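Local coordinates for protein immunomodulatory active chitinase (Trichuris suis, PDB 6G9C) that probably binds and hydrolyses chitin as a secreted family 18 glycosidase, and has immunomodulatory activity, at residues T230-P235 against S330-L335; L272-R277 against E348-K353; S310-C315 against D373-S378; R324-E329 against Y344-S349. All blocks are in the same frame, centred on the assembly; numbering follows the deposited sequence.

In the fold
Contacts 1, 2 and 3 are buried, whereas contact 4 lies farther out and is only partly covered. Contacts 2 and 4 share helix 347-360: its flank packs on the barrel strand in contact 2, its first turn on strand 323-327 in contact 4. That strand pairs with strand 332-337 of contact 1, so contacts 1 and 4 hold the two arms of one hairpin. Contact 3 lies to one side, joined to contact 2 by the backbone of Thr274 and Tyr311 and packed on contact 4 through Tyr311 and Val314. Chemistry varies: methyls against a hydroxyl and a carbonyl in contact 1, a thioether and aliphatic chains in contact 2, aromatic rings in contact 3, a salt bridge in contact 4.

Contact 1. Residues T230-P235 against S330-L335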
loop_
_atom_site.group_PDB
_atom_site.type_symbol
_atom_site.label_atom_id
_atom_site.label_comp_id
_atom_site.label_asym_id
_atom_site.label_seq_id
_atom_site.Cartn_x
_atom_site.Cartn_y
_atom_site.Cartn_z
ATOM N N THR A 230 -0.281 -43.616 -18.080
ATOM C CA THR A 230 0.169 -42.239 -18.255
ATOM C C THR A 230 -0.785 -41.453 -19.145
ATOM O O THR A 230 -1.452 -42.008 -20.022
ATOM C CB THR A 230 1.571 -42.181 -18.867
ATOM O OG1 THR A 230 1.526 -42.708 -20.201
ATOM C CG2 THR A 230 2.571 -42.973 -18.023
ATOM N N GLY A 231 -0.810 -40.139 -18.928
ATOM C CA GLY A 231 -1.689 -39.249 -19.662
ATOM C C GLY A 231 -1.241 -37.819 -19.452
ATOM O O GLY A 231 -0.267 -37.550 -18.743
ATOM N N ILE A 232 -1.973 -36.895 -20.077
ATOM C CA ILE A 232 -1.551 -35.498 -20.196
ATOM C C ILE A 232 -2.255 -34.656 -19.142
ATOM O O ILE A 232 -3.494 -34.638 -19.075
ATOM C CB ILE A 232 -1.850 -34.949 -21.600
ATOM C CG1 ILE A 232 -1.272 -35.872 -22.684
ATOM C CG2 ILE A 232 -1.270 -33.555 -21.739
ATOM C CD1 ILE A 232 0.230 -36.018 -22.615
ATOM N N ASN A 233 -1.471 -33.933 -18.340
ATOM C CA ASN A 233 -2.041 -33.098 -17.286
ATOM C C ASN A 233 -2.994 -32.047 -17.859
ATOM O O ASN A 233 -4.129 -31.895 -17.390
ATOM C CB ASN A 233 -0.913 -32.442 -16.483
ATOM C CG ASN A 233 -1.432 -31.597 -15.315
ATOM O OD1 ASN A 233 -2.330 -32.016 -14.582
ATOM N ND2 ASN A 233 -0.868 -30.406 -15.145
ATOM N N SER A 234 -2.570 -31.330 -18.891
ATOM C CA SER A 234 -3.346 -30.206 -19.421
ATOM C C SER A 234 -3.136 -30.121 -20.921
ATOM O O SER A 234 -2.382 -29.270 -21.419
ATOM C CB SER A 234 -2.954 -28.900 -18.721
ATOM O OG SER A 234 -3.769 -27.806 -19.120
ATOM N N PRO A 235 -3.770 -31.007 -21.688
ATOM C CA PRO A 235 -3.616 -30.950 -23.142
ATOM C C PRO A 235 -4.385 -29.773 -23.701
ATOM O O PRO A 235 -5.502 -29.479 -23.267
ATOM C CB PRO A 235 -4.208 -32.280 -23.620
ATOM C CG PRO A 235 -5.225 -32.645 -22.569
ATOM C CD PRO A 235 -4.721 -32.062 -21.260
ATOM N N SER A 330 -1.356 -32.743 -28.625
ATOM C CA SER A 330 -1.799 -32.016 -27.447
ATOM C C SER A 330 -1.035 -30.717 -27.226
ATOM O O SER A 330 -1.442 -29.921 -26.374
ATOM C CB SER A 330 -1.653 -32.895 -26.208
ATOM O OG SER A 330 -0.278 -33.114 -25.915
ATOM N N LYS A 331 0.065 -30.497 -27.961
ATOM C CA LYS A 331 0.949 -29.343 -27.762
ATOM C C LYS A 331 1.541 -29.317 -26.347
ATOM O O LYS A 331 1.654 -28.263 -25.719
ATOM C CB LYS A 331 0.230 -28.025 -28.077
ATOM C CG LYS A 331 -0.166 -27.861 -29.548
ATOM C CD LYS A 331 1.057 -27.719 -30.443
ATOM C CE LYS A 331 0.688 -27.655 -31.925
ATOM N NZ LYS A 331 1.886 -27.303 -32.758
ATOM N N THR A 332 1.922 -30.484 -25.830
ATOM C CA THR A 332 2.534 -30.562 -24.509
ATOM C C THR A 332 3.731 -31.504 -24.564
ATOM O O THR A 332 3.790 -32.390 -25.425
ATOM C CB THR A 332 1.566 -31.065 -23.422
ATOM O OG1 THR A 332 1.192 -32.423 -23.695
ATOM C CG2 THR A 332 0.305 -30.173 -23.324
ATOM N N PRO A 333 4.696 -31.329 -23.655
ATOM C CA PRO A 333 5.811 -32.273 -23.564
ATOM C C PRO A 333 5.602 -33.299 -22.470
ATOM O O PRO A 333 4.803 -33.085 -21.549
ATOM C CB PRO A 333 6.993 -31.363 -23.231
ATOM C CG PRO A 333 6.356 -30.352 -22.329
ATOM C CD PRO A 333 4.972 -30.103 -22.885
ATOM N N TYR A 334 6.300 -34.424 -22.563
ATOM C CA TYR A 334 6.412 -35.303 -21.421
ATOM C C TYR A 334 7.874 -35.679 -21.232
ATOM O O TYR A 334 8.707 -35.495 -22.127
ATOM C CB TYR A 334 5.496 -36.533 -21.539
ATOM C CG TYR A 334 5.762 -37.524 -22.655
ATOM C CD1 TYR A 334 6.586 -38.626 -22.452
ATOM C CD2 TYR A 334 5.118 -37.403 -23.882
ATOM C CE1 TYR A 334 6.790 -39.567 -23.456
ATOM C CE2 TYR A 334 5.299 -38.348 -24.886
ATOM C CZ TYR A 334 6.147 -39.419 -24.668
ATOM O OH TYR A 334 6.344 -40.336 -25.663
ATOM N N LEU A 335 8.180 -36.149 -20.028
ATOM C CA LEU A 335 9.545 -36.420 -19.599
ATOM C C LEU A 335 9.640 -37.868 -19.152
ATOM O O LEU A 335 8.765 -38.355 -18.422
ATOM C CB LEU A 335 9.945 -35.486 -18.451
ATOM C CG LEU A 335 11.439 -35.446 -18.148
ATOM C CD1 LEU A 335 12.093 -34.490 -19.119
ATOM C CD2 LEU A 335 11.706 -35.015 -16.723
#
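The branch methyl CG2 of Ile232 comes down on the hydroxyl of Thr332, with CG2 and OG1 3.3 Å apart, and the two side chains cross obliquely. In Ile232 the methyl lies anti to the backbone N, while CG1 (chi1 -52°) sits beside that N and carries CD1 past the same hydroxyl, 3.9 Å from Thr332 OG1. Thr332 in turn presents two different ends to the loop. Its OG1 faces the isoleucine, and its methyl points toward the chain farther on, where CG2 lies 3.4 Å from Ser234 O and 4.0 Å from Pro235 CA. Next to this, Pro235 and Ser330 meet by their methylenes, CB to CB at 3.7 Å. No hydrogen bond links the residues of 230-235 with those of 330-335; the fit is one of methyls against oxygens, with a methylene pair beside them. Most polar ends are hydrogen-bonded outside it: Ser234 O to Lys353 NZ, Ser330 OG to Asp327 OD2 and Ser234 OG to Cys219 O. Thr332 OG1 lies 2.8 Å from Ser330 OG within its own segment. Lys331, with positive phi, and Thr332 together face Asp327, forming a G1 beta bulge at the turn between strands 323-327 and 332-337. What packs against the loop after barrel strand 214-218 is the bulged end of a beta hairpin, part of the alpha+beta insertion characteristic of many family 18 chitinases.

Contact 2. Residues L272-R277 against E348-K353; sequences LPTYGR and ESMKAK. With EDO (1,2-ethanediol), chain D.
Leu272 CA and Met350 CA are the nearest CA atoms of the two segments, 7.4 Å apart; one segment is extended, with a break in its strand geometry at Thr274, and the other is one and a half turns of helix. Met350 bends at chi2 (-78°) and chi3 (-114°), which swings its thioether against the strand: SD lies 3.8 Å from Leu272 CB, and the terminal CE reaches Thr274 CG2 at 3.9 Å. One turn on, Lys353 slides past Leu272 in the opposite direction, with its CB 4.0 Å from Leu272 CD2. This is the outer packing of a TIM barrel: strand 268-281, helix 347-360 and strand 364-368 form a beta-alpha-beta unit, with the insertion domain spliced in between its first strand and the helix. The extended Lys353 carries NZ to a salt bridge with Asp345 and a hydrogen bond to Ser234 O, whereas Pro273 O is buried with no partner. Farther along the strand, Tyr275 OH and Arg277 NE both bind Asp221 OD1. Ethanediol, probably from the crystallisation liquor, is hydrogen-bonded to Asp221 OD2, with a weak bond from Arg277 NH2 to its O2 at 3.3 Å. On the helix's exposed side, Lys351 NZ bridges to Glu348 OE1.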
loop_
_atom_site.group_PDB
_atom_site.type_symbol
_atom_site.label_atom_id
_atom_site.label_comp_id
_atom_site.label_asym_id
_atom_site.label_seq_id
_atom_site.Cartn_x
_atom_site.Cartn_y
_atom_site.Cartn_z
ATOM N N LEU A 272 -3.169 -22.162 -16.580
ATOM C CA LEU A 272 -1.891 -22.668 -17.102
ATOM C C LEU A 272 -1.109 -23.279 -15.947
ATOM O O LEU A 272 -0.752 -22.555 -14.993
ATOM C CB LEU A 272 -1.063 -21.561 -17.766
ATOM C CG LEU A 272 -1.744 -20.700 -18.830
ATOM C CD1 LEU A 272 -0.811 -19.576 -19.232
ATOM C CD2 LEU A 272 -2.133 -21.526 -20.037
ATOM N N PRO A 273 -0.827 -24.579 -15.968
ATOM C CA PRO A 273 -0.052 -25.184 -14.876
ATOM C C PRO A 273 1.439 -24.980 -15.089
ATOM O O PRO A 273 1.939 -25.134 -16.202
ATOM C CB PRO A 273 -0.406 -26.670 -14.980
ATOM C CG PRO A 273 -0.719 -26.871 -16.434
ATOM C CD PRO A 273 -1.304 -25.583 -16.940
ATOM N N THR A 274 2.162 -24.665 -14.008
ATOM C CA THR A 274 3.629 -24.657 -14.066
ATOM C C THR A 274 4.224 -25.863 -13.356
ATOM O O THR A 274 5.448 -25.913 -13.146
ATOM C CB THR A 274 4.204 -23.368 -13.475
ATOM O OG1 THR A 274 3.683 -23.167 -12.155
ATOM C CG2 THR A 274 3.871 -22.168 -14.359
ATOM N N TYR A 275 3.383 -26.823 -12.970
ATOM C CA TYR A 275 3.767 -28.121 -12.439
ATOM C C TYR A 275 3.406 -29.194 -13.454
ATOM O O TYR A 275 2.698 -28.948 -14.440
ATOM C CB TYR A 275 3.068 -28.422 -11.104
ATOM C CG TYR A 275 1.576 -28.572 -11.324
ATOM C CD1 TYR A 275 0.773 -27.449 -11.456
ATOM C CD2 TYR A 275 1.000 -29.821 -11.501
ATOM C CE1 TYR A 275 -0.600 -27.563 -11.711
ATOM C CE2 TYR A 275 -0.366 -29.949 -11.760
ATOM C CZ TYR A 275 -1.148 -28.812 -11.871
ATOM O OH TYR A 275 -2.477 -28.927 -12.142
ATOM N N GLY A 276 3.914 -30.403 -13.188
ATOM C CA GLY A 276 3.530 -31.574 -13.944
ATOM C C GLY A 276 3.079 -32.682 -13.005
ATOM O O GLY A 276 3.180 -32.567 -11.778
ATOM N N ARG A 277 2.582 -33.764 -13.607
ATOM C CA ARG A 277 2.127 -34.935 -12.864
ATOM C C ARG A 277 2.841 -36.162 -13.391
ATOM O O ARG A 277 3.181 -36.237 -14.576
ATOM C CB ARG A 277 0.618 -35.144 -12.970
ATOM C CG ARG A 277 -0.174 -34.009 -12.353
ATOM C CD ARG A 277 -1.637 -34.355 -12.101
ATOM N NE ARG A 277 -2.221 -33.289 -11.287
ATOM C CZ ARG A 277 -2.142 -33.228 -9.964
ATOM N NH1 ARG A 277 -1.561 -34.210 -9.282
ATOM N NH2 ARG A 277 -2.670 -32.193 -9.323
ATOM N N GLU A 348 7.390 -24.063 -24.766
ATOM C CA GLU A 348 6.678 -24.339 -26.011
ATOM C C GLU A 348 5.186 -24.570 -25.770
ATOM O O GLU A 348 4.350 -24.088 -26.544
ATOM C CB GLU A 348 7.294 -25.541 -26.731
ATOM C CG GLU A 348 8.759 -25.355 -27.156
ATOM C CD GLU A 348 8.943 -24.399 -28.326
ATOM O OE1 GLU A 348 7.972 -23.708 -28.713
ATOM O OE2 GLU A 348 10.065 -24.341 -28.877
ATOM N N SER A 349 4.825 -25.320 -24.723
ATOM C CA SER A 349 3.402 -25.567 -24.494
ATOM C C SER A 349 2.702 -24.293 -24.039
ATOM O O SER A 349 1.565 -24.022 -24.446
ATOM C CB SER A 349 3.193 -26.701 -23.478
ATOM O OG SER A 349 3.542 -26.330 -22.155
ATOM N N MET A 350 3.375 -23.485 -23.217
ATOM C CA MET A 350 2.795 -22.207 -22.800
ATOM C C MET A 350 2.635 -21.270 -23.985
ATOM O O MET A 350 1.631 -20.551 -24.089
ATOM C CB MET A 350 3.667 -21.550 -21.732
ATOM C CG MET A 350 3.753 -22.325 -20.445
ATOM S SD MET A 350 2.283 -22.094 -19.448
ATOM C CE MET A 350 3.009 -21.212 -18.076
ATOM N N LYS A 351 3.623 -21.264 -24.887
ATOM C CA LYS A 351 3.549 -20.437 -26.085
ATOM C C LYS A 351 2.332 -20.796 -26.914
ATOM O O LYS A 351 1.598 -19.917 -27.387
ATOM C CB LYS A 351 4.820 -20.619 -26.932
ATOM C CG LYS A 351 5.739 -19.447 -26.979
ATOM C CD LYS A 351 7.051 -19.810 -27.709
ATOM C CE LYS A 351 6.809 -20.381 -29.103
ATOM N NZ LYS A 351 8.093 -20.713 -29.812
ATOM N N ALA A 352 2.128 -22.095 -27.143
ATOM C CA ALA A 352 0.999 -22.522 -27.955
ATOM C C ALA A 352 -0.318 -22.144 -27.286
ATOM O O ALA A 352 -1.225 -21.615 -27.938
ATOM C CB ALA A 352 1.076 -24.027 -28.208
ATOM N N LYS A 353 -0.424 -22.383 -25.975
ATOM C CA LYS A 353 -1.664 -22.110 -25.250
ATOM C C LYS A 353 -1.969 -20.613 -25.193
ATOM O O LYS A 353 -3.106 -20.193 -25.437
ATOM C CB LYS A 353 -1.573 -22.694 -23.842
ATOM C CG LYS A 353 -1.612 -24.223 -23.832
ATOM C CD LYS A 353 -1.354 -24.770 -22.438
ATOM C CE LYS A 353 -1.647 -26.264 -22.380
ATOM N NZ LYS A 353 -1.285 -26.844 -21.049
HETATM C C1 EDO D . -4.259 -26.838 -8.463
HETATM O O1 EDO D . -5.635 -27.067 -8.177
HETATM C C2 EDO D . -3.679 -28.006 -9.256
HETATM O O2 EDO D . -3.966 -29.242 -8.594
#

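Contact 3. Residues S310-C315 against D373-S378; sequences SYYEVC and DDFLGS
Tyr312 and Tyr311, neighbours in sequence in the first helical turn, make most of the contact with the loop, through carbon atoms. Tyr312 CD2 lies 3.3 Å from the carbonyl oxygen Asp373 O, and its CE2 approaches Phe375 CE1 at 4.3 Å. Tyr311 CG is anti to the backbone N (chi1 175°), which lays the side chain alongside Asp373, both pointing the same way: Tyr311 CD2 stands 3.8 Å from Asp373 OD1, with ring and carboxylate planes 65° apart. No hydrogen bond crosses between the segments. Some polar groups bond outward: Tyr311 OH to His383, the Asp373 carboxylate to the backbone N of Leu390 and Ile391, and Asp374 OD2 to Cys380 N. Within the loop, Asp374 N donates to Asp373 OD1 at 2.8 Å from above the carboxylate plane, and Asp374 centres an inverse gamma turn. On the helix, Ser310 and Glu313 form a capping box: Glu313 N donates to Ser310 OG (3.1 Å), and Ser310 N, almost straight, to Glu313 OE1 (2.9 Å). With Tyr312 CG between the backbone N and the carbonyl carbon (chi1 64°), its ring is centred under the capping Ser310 OG. A disulfide from Cys315 to Cys380, two residues past the loop segment, adds a covalent tie nearby. Helix 311-319 follows directly on strand 308-310, which pairs antiparallel with barrel strand 268-281, and packs against the loop leading from strand 364-368 to helix 392-398.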
loop_
_atom_site.group_PDB
_atom_site.type_symbol
_atom_site.label_atom_id
_atom_site.label_comp_id
_atom_site.label_asym_id
_atom_site.label_seq_id
_atom_site.Cartn_x
_atom_site.Cartn_y
_atom_site.Cartn_z
ATOM N N SER A 310 7.663 -29.939 -10.194
ATOM C CA SER A 310 7.642 -28.553 -10.644
ATOM C C SER A 310 8.426 -28.402 -11.947
ATOM O O SER A 310 9.279 -29.221 -12.282
ATOM C CB SER A 310 8.246 -27.632 -9.587
ATOM O OG SER A 310 9.654 -27.853 -9.516
ATOM N N TYR A 311 8.142 -27.319 -12.675
ATOM C CA TYR A 311 8.902 -27.061 -13.892
ATOM C C TYR A 311 10.398 -26.966 -13.605
ATOM O O TYR A 311 11.223 -27.508 -14.356
ATOM C CB TYR A 311 8.409 -25.786 -14.585
ATOM C CG TYR A 311 9.269 -25.448 -15.771
ATOM C CD1 TYR A 311 9.288 -26.265 -16.890
ATOM C CD2 TYR A 311 10.106 -24.339 -15.763
ATOM C CE1 TYR A 311 10.125 -25.982 -17.981
ATOM C CE2 TYR A 311 10.920 -24.054 -16.837
ATOM C CZ TYR A 311 10.919 -24.872 -17.948
ATOM O OH TYR A 311 11.734 -24.591 -19.032
ATOM N N TYR A 312 10.787 -26.286 -12.525
ATOM C CA TYR A 312 12.224 -26.176 -12.292
ATOM C C TYR A 312 12.839 -27.528 -11.924
ATOM O O TYR A 312 14.023 -27.765 -12.193
ATOM C CB TYR A 312 12.518 -25.099 -11.236
ATOM C CG TYR A 312 12.001 -25.332 -9.827
ATOM C CD1 TYR A 312 12.699 -26.143 -8.927
ATOM C CD2 TYR A 312 10.842 -24.691 -9.371
ATOM C CE1 TYR A 312 12.243 -26.330 -7.621
ATOM C CE2 TYR A 312 10.385 -24.875 -8.070
ATOM C CZ TYR A 312 11.085 -25.692 -7.200
ATOM O OH TYR A 312 10.627 -25.877 -5.902
ATOM N N GLU A 313 12.054 -28.431 -11.334
ATOM C CA GLU A 313 12.547 -29.779 -11.068
ATOM C C GLU A 313 12.681 -30.577 -12.360
ATOM O O GLU A 313 13.594 -31.400 -12.496
ATOM C CB GLU A 313 11.613 -30.496 -10.094
ATOM C CG GLU A 313 11.854 -30.180 -8.630
ATOM C CD GLU A 313 10.734 -30.719 -7.756
ATOM O OE1 GLU A 313 9.656 -31.020 -8.309
ATOM O OE2 GLU A 313 10.931 -30.848 -6.529
ATOM N N VAL A 314 11.767 -30.363 -13.312
ATOM C CA VAL A 314 11.944 -30.941 -14.645
ATOM C C VAL A 314 13.253 -30.457 -15.254
ATOM O O VAL A 314 14.008 -31.237 -15.848
ATOM C CB VAL A 314 10.746 -30.600 -15.554
ATOM C CG1 VAL A 314 11.082 -30.943 -17.023
ATOM C CG2 VAL A 314 9.467 -31.319 -15.065
ATOM N N CYS A 315 13.549 -29.162 -15.115
ATOM C CA CYS A 315 14.811 -28.649 -15.637
ATOM C C CYS A 315 15.997 -29.386 -15.029
ATOM O O CYS A 315 16.952 -29.736 -15.739
ATOM C CB CYS A 315 14.908 -27.151 -15.360
ATOM S SG CYS A 315 14.014 -26.151 -16.555
ATOM N N ASP A 373 7.470 -22.230 -11.261
ATOM C CA ASP A 373 8.316 -21.767 -12.345
ATOM C C ASP A 373 9.763 -21.684 -11.855
ATOM O O ASP A 373 10.050 -21.748 -10.655
ATOM C CB ASP A 373 7.827 -20.400 -12.820
ATOM C CG ASP A 373 8.240 -20.048 -14.243
ATOM O OD1 ASP A 373 9.032 -20.765 -14.900
ATOM O OD2 ASP A 373 7.756 -18.991 -14.707
ATOM N N ASP A 374 10.683 -21.516 -12.795
ATOM C CA ASP A 374 12.084 -21.240 -12.452
ATOM C C ASP A 374 12.183 -19.773 -12.030
ATOM O O ASP A 374 12.647 -18.908 -12.769
ATOM C CB ASP A 374 12.992 -21.568 -13.636
ATOM C CG ASP A 374 14.484 -21.673 -13.258
ATOM O OD1 ASP A 374 14.823 -21.924 -12.076
ATOM O OD2 ASP A 374 15.329 -21.524 -14.173
ATOM N N PHE A 375 11.690 -19.486 -10.819
ATOM C CA PHE A 375 11.524 -18.087 -10.423
ATOM C C PHE A 375 12.838 -17.406 -10.052
ATOM O O PHE A 375 12.899 -16.170 -10.061
ATOM C CB PHE A 375 10.516 -17.959 -9.267
ATOM C CG PHE A 375 10.883 -18.743 -8.044
ATOM C CD1 PHE A 375 10.467 -20.060 -7.908
ATOM C CD2 PHE A 375 11.625 -18.159 -7.023
ATOM C CE1 PHE A 375 10.792 -20.795 -6.782
ATOM C CE2 PHE A 375 11.957 -18.884 -5.886
ATOM C CZ PHE A 375 11.535 -20.210 -5.768
ATOM N N LEU A 376 13.888 -18.164 -9.735
ATOM C CA LEU A 376 15.209 -17.565 -9.564
ATOM C C LEU A 376 16.039 -17.609 -10.835
ATOM O O LEU A 376 17.127 -17.026 -10.863
ATOM C CB LEU A 376 15.997 -18.264 -8.448
ATOM C CG LEU A 376 15.398 -18.324 -7.037
ATOM C CD1 LEU A 376 16.392 -19.007 -6.092
ATOM C CD2 LEU A 376 14.996 -16.942 -6.514
ATOM N N GLY A 377 15.560 -18.280 -11.880
ATOM C CA GLY A 377 16.404 -18.535 -13.039
ATOM C C GLY A 377 17.620 -19.392 -12.757
ATOM O O GLY A 377 18.609 -19.313 -13.493
ATOM N N SER A 378 17.581 -20.219 -11.709
ATOM C CA SER A 378 18.765 -20.952 -11.257
ATOM C C SER A 378 18.753 -22.430 -11.624
ATOM O O SER A 378 19.789 -23.095 -11.471
ATOM C CB SER A 378 18.914 -20.827 -9.735
ATOM O OG SER A 378 17.896 -21.575 -9.075
#

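Contact 4. Residues R324-E329 against Y344-S349; sequences RVWDDE and YDDVES
Asp346 OD2 is gripped by two nitrogens of Arg324. NH2 donates to its syn lone pair at 2.8 Å, and NE reaches the same OD2 at 3.1 Å, nearly along the C-O axis. The guanidinium approaches side-on, its plane only 22° from that of the carboxylate. Arg324 CG is anti to the backbone N (chi1 171°), with the chain extended from CG to NE, which brings the two groups tip to tip. Tyr344 crosses that chain at about a right angle, with its OH resting 3.4 Å from Arg324 CD. The other carboxylate oxygen serves the helix: Ser349 N bonds to Asp346 OD1 at 2.9 Å, and Asp346 N returns a bond to Ser349 OG at 2.8 Å, completing a capping box. Between the arginine charge and the helix N-terminus, Asp346 is probably favoured in its ionised form. The Ser349 hydroxyl is held in addition by Asp345 OD2. Beyond the salt bridge, Trp326 lays the far end of its six-membered ring against the helix, its CZ3 3.7 Å from Glu348 CB. The opposite end of the indole is fixed by a fairly straight bond in the ring plane, from NE1 to Asp328 OD1 at 2.8 Å. Through an N-capping aspartate that doubles as a salt-bridge partner, strand 323-327 of the inserted alpha+beta domain is tied to the start of helix 347-360, where the chain rejoins the TIM barrel of the family 18 fold.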
loop_
_atom_site.group_PDB
_atom_site.type_symbol
_atom_site.label_atom_id
_atom_site.label_comp_id
_atom_site.label_asym_id
_atom_site.label_seq_id
_atom_site.Cartn_x
_atom_site.Cartn_y
_atom_site.Cartn_z
ATOM N N ARG A 324 13.118 -35.749 -23.113
ATOM C CA ARG A 324 11.921 -34.971 -23.387
ATOM C C ARG A 324 11.312 -35.430 -24.706
ATOM O O ARG A 324 12.031 -35.649 -25.687
ATOM C CB ARG A 324 12.271 -33.481 -23.445
ATOM C CG ARG A 324 11.156 -32.570 -23.925
ATOM C CD ARG A 324 11.632 -31.132 -23.952
ATOM N NE ARG A 324 10.582 -30.177 -24.288
ATOM C CZ ARG A 324 10.229 -29.876 -25.536
ATOM N NH1 ARG A 324 10.831 -30.480 -26.559
ATOM N NH2 ARG A 324 9.279 -28.975 -25.760
ATOM N N VAL A 325 9.993 -35.591 -24.724
ATOM C CA VAL A 325 9.245 -35.886 -25.939
ATOM C C VAL A 325 8.186 -34.809 -26.125
ATOM O O VAL A 325 7.462 -34.474 -25.182
ATOM C CB VAL A 325 8.588 -37.279 -25.897
ATOM C CG1 VAL A 325 7.774 -37.509 -27.173
ATOM C CG2 VAL A 325 9.634 -38.369 -25.714
ATOM N N TRP A 326 8.093 -34.271 -27.338
ATOM C CA TRP A 326 7.066 -33.292 -27.676
ATOM C C TRP A 326 5.875 -34.023 -28.289
ATOM O O TRP A 326 6.034 -34.750 -29.276
ATOM C CB TRP A 326 7.614 -32.248 -28.654
ATOM C CG TRP A 326 6.586 -31.246 -29.136
ATOM C CD1 TRP A 326 6.052 -31.147 -30.394
ATOM C CD2 TRP A 326 5.996 -30.193 -28.369
ATOM N NE1 TRP A 326 5.149 -30.104 -30.444
ATOM C CE2 TRP A 326 5.104 -29.504 -29.216
ATOM C CE3 TRP A 326 6.124 -29.776 -27.040
ATOM C CZ2 TRP A 326 4.344 -28.419 -28.774
ATOM C CZ3 TRP A 326 5.373 -28.697 -26.605
ATOM C CH2 TRP A 326 4.497 -28.028 -27.473
ATOM N N ASP A 327 4.691 -33.845 -27.710
ATOM C CA ASP A 327 3.460 -34.403 -28.274
ATOM C C ASP A 327 2.752 -33.293 -29.040
ATOM O O ASP A 327 2.079 -32.454 -28.444
ATOM C CB ASP A 327 2.553 -34.971 -27.187
ATOM C CG ASP A 327 1.322 -35.639 -27.766
ATOM O OD1 ASP A 327 1.491 -36.679 -28.443
ATOM O OD2 ASP A 327 0.198 -35.122 -27.558
ATOM N N ASP A 328 2.889 -33.291 -30.370
ATOM C CA ASP A 328 2.380 -32.153 -31.129
ATOM C C ASP A 328 0.856 -32.115 -31.143
ATOM O O ASP A 328 0.270 -31.035 -31.284
ATOM C CB ASP A 328 2.940 -32.161 -32.557
ATOM C CG ASP A 328 2.873 -30.778 -33.217
ATOM O OD1 ASP A 328 3.455 -29.809 -32.672
ATOM O OD2 ASP A 328 2.217 -30.657 -34.276
ATOM N N GLU A 329 0.196 -33.266 -30.979
ATOM C CA GLU A 329 -1.264 -33.289 -30.992
ATOM C C GLU A 329 -1.835 -32.481 -29.834
ATOM O O GLU A 329 -2.712 -31.630 -30.024
ATOM C CB GLU A 329 -1.764 -34.731 -30.929
ATOM C CG GLU A 329 -2.570 -35.152 -32.134
ATOM C CD GLU A 329 -3.159 -36.535 -31.974
ATOM O OE1 GLU A 329 -2.487 -37.396 -31.374
ATOM O OE2 GLU A 329 -4.294 -36.755 -32.440
ATOM N N TYR A 344 4.021 -32.519 -18.381
ATOM C CA TYR A 344 4.263 -31.216 -17.779
ATOM C C TYR A 344 4.013 -30.140 -18.826
ATOM O O TYR A 344 3.559 -30.427 -19.933
ATOM C CB TYR A 344 5.687 -31.115 -17.194
ATOM C CG TYR A 344 6.819 -31.126 -18.202
ATOM C CD1 TYR A 344 7.183 -32.297 -18.869
ATOM C CD2 TYR A 344 7.556 -29.967 -18.461
ATOM C CE1 TYR A 344 8.234 -32.309 -19.778
ATOM C CE2 TYR A 344 8.612 -29.970 -19.373
ATOM C CZ TYR A 344 8.937 -31.139 -20.036
ATOM O OH TYR A 344 9.991 -31.144 -20.932
ATOM N N ASP A 345 4.272 -28.888 -18.447
ATOM C CA ASP A 345 4.170 -27.766 -19.373
ATOM C C ASP A 345 5.473 -26.978 -19.386
ATOM O O ASP A 345 6.180 -26.886 -18.376
ATOM C CB ASP A 345 2.981 -26.854 -19.009
ATOM C CG ASP A 345 1.674 -27.354 -19.616
ATOM O OD1 ASP A 345 1.029 -28.229 -18.995
ATOM O OD2 ASP A 345 1.320 -26.898 -20.728
ATOM N N ASP A 346 5.804 -26.425 -20.548
ATOM C CA ASP A 346 7.084 -25.750 -20.697
ATOM C C ASP A 346 6.885 -24.523 -21.578
ATOM O O ASP A 346 5.753 -24.118 -21.862
ATOM C CB ASP A 346 8.143 -26.734 -21.224
ATOM C CG ASP A 346 7.921 -27.157 -22.688
ATOM O OD1 ASP A 346 6.889 -26.804 -23.302
ATOM O OD2 ASP A 346 8.817 -27.856 -23.232
ATOM N N VAL A 347 7.997 -23.927 -22.023
ATOM C CA VAL A 347 7.889 -22.695 -22.802
ATOM C C VAL A 347 7.119 -22.944 -24.093
ATOM O O VAL A 347 6.265 -22.141 -24.488
ATOM C CB VAL A 347 9.274 -22.085 -23.083
ATOM C CG1 VAL A 347 9.115 -20.924 -24.034
ATOM C CG2 VAL A 347 9.920 -21.603 -21.788
ATOM N N GLU A 348 7.390 -24.063 -24.766
ATOM C CA GLU A 348 6.678 -24.339 -26.011
ATOM C C GLU A 348 5.186 -24.570 -25.770
ATOM O O GLU A 348 4.350 -24.088 -26.544
ATOM C CB GLU A 348 7.294 -25.541 -26.731
ATOM C CG GLU A 348 8.759 -25.355 -27.156
ATOM C CD GLU A 348 8.943 -24.399 -28.326
ATOM O OE1 GLU A 348 7.972 -23.708 -28.713
ATOM O OE2 GLU A 348 10.065 -24.341 -28.877
ATOM N N SER A 349 4.825 -25.320 -24.723
ATOM C CA SER A 349 3.402 -25.567 -24.494
ATOM C C SER A 349 2.702 -24.293 -24.039
ATOM O O SER A 349 1.565 -24.022 -24.446
ATOM C CB SER A 349 3.193 -26.701 -23.478
ATOM O OG SER A 349 3.542 -26.330 -22.155
#